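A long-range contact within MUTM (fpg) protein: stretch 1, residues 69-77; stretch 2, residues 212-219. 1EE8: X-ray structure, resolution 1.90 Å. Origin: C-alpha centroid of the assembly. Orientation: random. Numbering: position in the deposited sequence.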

# COMPACT_ATOMS: atom_id res chain seq x y z
N GLY A 69 22.55 -2.20 -0.72
CA GLY A 69 23.39 -2.13 0.46
C GLY A 69 24.71 -2.83 0.19
O GLY A 69 25.10 -2.99 -0.96
N MET A 70 25.37 -3.30 1.25
CA MET A 70 26.66 -3.96 1.11
C MET A 70 26.65 -5.37 0.53
O MET A 70 27.57 -5.75 -0.19
CB MET A 70 27.35 -3.99 2.48
CG MET A 70 28.70 -4.70 2.48
SD MET A 70 29.42 -4.76 4.14
CE MET A 70 30.50 -3.30 4.09
N THR A 71 25.62 -6.16 0.84
CA THR A 71 25.57 -7.53 0.35
C THR A 71 24.24 -7.90 -0.30
O THR A 71 23.97 -9.08 -0.55
CB THR A 71 25.82 -8.51 1.50
OG1 THR A 71 24.83 -8.31 2.52
CG2 THR A 71 27.21 -8.27 2.09
N GLY A 72 23.43 -6.90 -0.59
CA GLY A 72 22.13 -7.17 -1.20
C GLY A 72 22.20 -7.48 -2.68
O GLY A 72 23.05 -6.97 -3.41
N GLY A 73 21.28 -8.33 -3.14
CA GLY A 73 21.24 -8.68 -4.54
C GLY A 73 20.02 -9.52 -4.86
O GLY A 73 19.45 -10.17 -3.98
N PHE A 74 19.60 -9.48 -6.12
CA PHE A 74 18.46 -10.27 -6.58
C PHE A 74 19.04 -11.53 -7.20
O PHE A 74 19.99 -11.45 -7.97
CB PHE A 74 17.65 -9.49 -7.61
CG PHE A 74 16.82 -8.39 -7.01
CD1 PHE A 74 15.65 -8.70 -6.33
CD2 PHE A 74 17.24 -7.07 -7.08
CE1 PHE A 74 14.90 -7.69 -5.70
CE2 PHE A 74 16.50 -6.06 -6.45
CZ PHE A 74 15.33 -6.37 -5.77
N ARG A 75 18.47 -12.69 -6.86
CA ARG A 75 18.93 -13.97 -7.40
C ARG A 75 17.76 -14.72 -8.05
O ARG A 75 16.60 -14.48 -7.71
CB ARG A 75 19.52 -14.84 -6.28
CG ARG A 75 20.74 -14.26 -5.56
CD ARG A 75 21.89 -14.05 -6.53
NE ARG A 75 23.04 -13.42 -5.90
CZ ARG A 75 23.88 -14.03 -5.08
NH1 ARG A 75 24.90 -13.36 -4.55
NH2 ARG A 75 23.70 -15.31 -4.79
N LEU A 76 18.07 -15.61 -8.98
CA LEU A 76 17.03 -16.40 -9.65
C LEU A 76 16.67 -17.67 -8.87
O LEU A 76 15.67 -18.34 -9.17
CB LEU A 76 17.47 -16.72 -11.08
CG LEU A 76 17.72 -15.45 -11.90
CD1 LEU A 76 18.02 -15.81 -13.35
CD2 LEU A 76 16.50 -14.54 -11.83
N GLU A 77 17.49 -18.00 -7.87
CA GLU A 77 17.26 -19.16 -7.01
C GLU A 77 17.37 -18.69 -5.56
O GLU A 77 18.18 -17.82 -5.25
CB GLU A 77 18.30 -20.25 -7.25
CG GLU A 77 17.73 -21.49 -7.90
CD GLU A 77 18.08 -21.58 -9.36
OE1 GLU A 77 17.92 -20.56 -10.07
OE2 GLU A 77 18.50 -22.68 -9.80
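Stretch 2 212-219: QSYRQPDG

Two segments far apart in sequence can pack side by side with few direct hydrogen bonds, waters bridging some of the remaining polar groups. Stretch 2 of the MutM (Fpg) protein illustrates the principle. It contains no regular helix or strand, yet it runs alongside stretch 1 in nearly the same direction: the end-to-end vectors of the touching parts, M70 to L76 and S213 to D218, lie 20° apart. The backbones are 6.0 Å apart between T71 CA and S213 CA, separate to 7.6 Å between G73 CA and R215 CA, and close to 4.2 Å between R75 CA and P217 CA. Together they bury 397 Å².

Q212 adopts a left-handed backbone conformation and stays out of reach of stretch 1. S213 returns to helical angles without starting a helix, and its CA-to-CB bond points toward stretch 1. With chi1 in the t well, its OG lies 3.5 Å from T71 CG2. The gap here holds water 1, which donates to T71 O (3.1 Å) and S213 O (2.6 Å) and accepts from S213 OG (3.2 Å), so that one solvent molecule joins the two backbones.

From Y214 to Q216 the chain is extended. The CA-to-CB bond of Y214 points away, whereas R215 directs its CA-to-CB bond toward stretch 1 before the end of the side chain leads off. Its CB covers one face of the R75 guanidinium, 3.5 Å from R75 NH1, while S213 O approaches the edge of the same group, 3.4 Å from R75 NH1. Water 2 accepts from both R75 NH1 (3.2 Å) and R215 N (3.1 Å), but R75 NE is buried without a partner. The CA-to-CB bond of Q216 points away.

At Q216 a type I turn begins, closed by G219 N to Q216 O at 2.9 Å. P217, within this turn, makes the tightest backbone contact. P217 O accepts the one direct hydrogen bond between the stretches, from L76 N at 2.9 Å, and takes a further hydrogen bond from water 3 at 3.0 Å. Two CA-H...O contacts supplement it: P217 CA to F74 O at 3.4 Å, and R75 CA to P217 O at 3.5 Å. The proline ring adds an apolar contact, P217 CB to L76 CG at 3.9 Å. L76 CD1 then reaches D218 CA, also at 3.9 Å. G219 ends the turn at a positive phi of 111°.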

# COMPACT_ATOMS: atom_id res chain seq x y z
N GLN A 212 33.26 -12.90 -2.56
CA GLN A 212 32.34 -13.50 -3.50
C GLN A 212 30.91 -13.06 -3.16
O GLN A 212 29.94 -13.75 -3.48
CB GLN A 212 32.44 -15.03 -3.42
CG GLN A 212 32.10 -15.74 -4.72
CD GLN A 212 33.23 -15.69 -5.73
OE1 GLN A 212 33.10 -16.17 -6.86
NE2 GLN A 212 34.37 -15.13 -5.33
N SER A 213 30.81 -11.91 -2.51
CA SER A 213 29.52 -11.35 -2.09
C SER A 213 28.60 -11.07 -3.27
O SER A 213 27.43 -11.46 -3.27
CB SER A 213 29.75 -10.07 -1.29
OG SER A 213 28.53 -9.50 -0.87
N TYR A 214 29.12 -10.37 -4.28
CA TYR A 214 28.34 -10.03 -5.46
C TYR A 214 28.32 -11.11 -6.54
O TYR A 214 29.34 -11.73 -6.84
CB TYR A 214 28.86 -8.74 -6.09
CG TYR A 214 28.28 -8.47 -7.47
CD1 TYR A 214 26.93 -8.15 -7.63
CD2 TYR A 214 29.07 -8.54 -8.61
CE1 TYR A 214 26.39 -7.91 -8.89
CE2 TYR A 214 28.55 -8.30 -9.87
CZ TYR A 214 27.21 -7.99 -10.01
OH TYR A 214 26.69 -7.74 -11.26
N ARG A 215 27.14 -11.31 -7.11
CA ARG A 215 26.92 -12.27 -8.18
C ARG A 215 25.73 -11.80 -8.99
O ARG A 215 24.80 -11.20 -8.45
CB ARG A 215 26.62 -13.67 -7.63
CG ARG A 215 27.82 -14.36 -7.00
CD ARG A 215 27.48 -15.78 -6.60
NE ARG A 215 28.68 -16.54 -6.23
CZ ARG A 215 29.72 -16.73 -7.03
NH1 ARG A 215 29.73 -16.22 -8.26
NH2 ARG A 215 30.76 -17.45 -6.62
N GLN A 216 25.76 -12.03 -10.30
CA GLN A 216 24.66 -11.64 -11.17
C GLN A 216 23.45 -12.49 -10.77
O GLN A 216 23.60 -13.46 -10.02
CB GLN A 216 25.06 -11.87 -12.63
CG GLN A 216 26.21 -10.97 -13.07
CD GLN A 216 26.69 -11.26 -14.49
OE1 GLN A 216 25.89 -11.42 -15.41
NE2 GLN A 216 28.01 -11.32 -14.66
N PRO A 217 22.25 -12.15 -11.25
CA PRO A 217 21.05 -12.92 -10.88
C PRO A 217 21.15 -14.44 -11.01
O PRO A 217 20.76 -15.17 -10.09
CB PRO A 217 19.97 -12.32 -11.78
CG PRO A 217 20.38 -10.88 -11.83
CD PRO A 217 21.87 -11.00 -12.09
N ASP A 218 21.65 -14.93 -12.15
CA ASP A 218 21.77 -16.36 -12.36
C ASP A 218 22.83 -17.03 -11.49
O ASP A 218 22.88 -18.26 -11.39
CB ASP A 218 22.05 -16.67 -13.84
CG ASP A 218 23.34 -16.05 -14.34
OD1 ASP A 218 24.36 -16.17 -13.64
OD2 ASP A 218 23.33 -15.46 -15.44
N GLY A 219 23.68 -16.23 -10.86
CA GLY A 219 24.71 -16.80 -10.00
C GLY A 219 26.13 -16.65 -10.51
O GLY A 219 27.08 -16.84 -9.75
O HOH W 1 25.98 -11.36 -1.14
O HOH W 2 24.97 -10.20 -5.27
O HOH W 3 20.87 -17.57 -8.31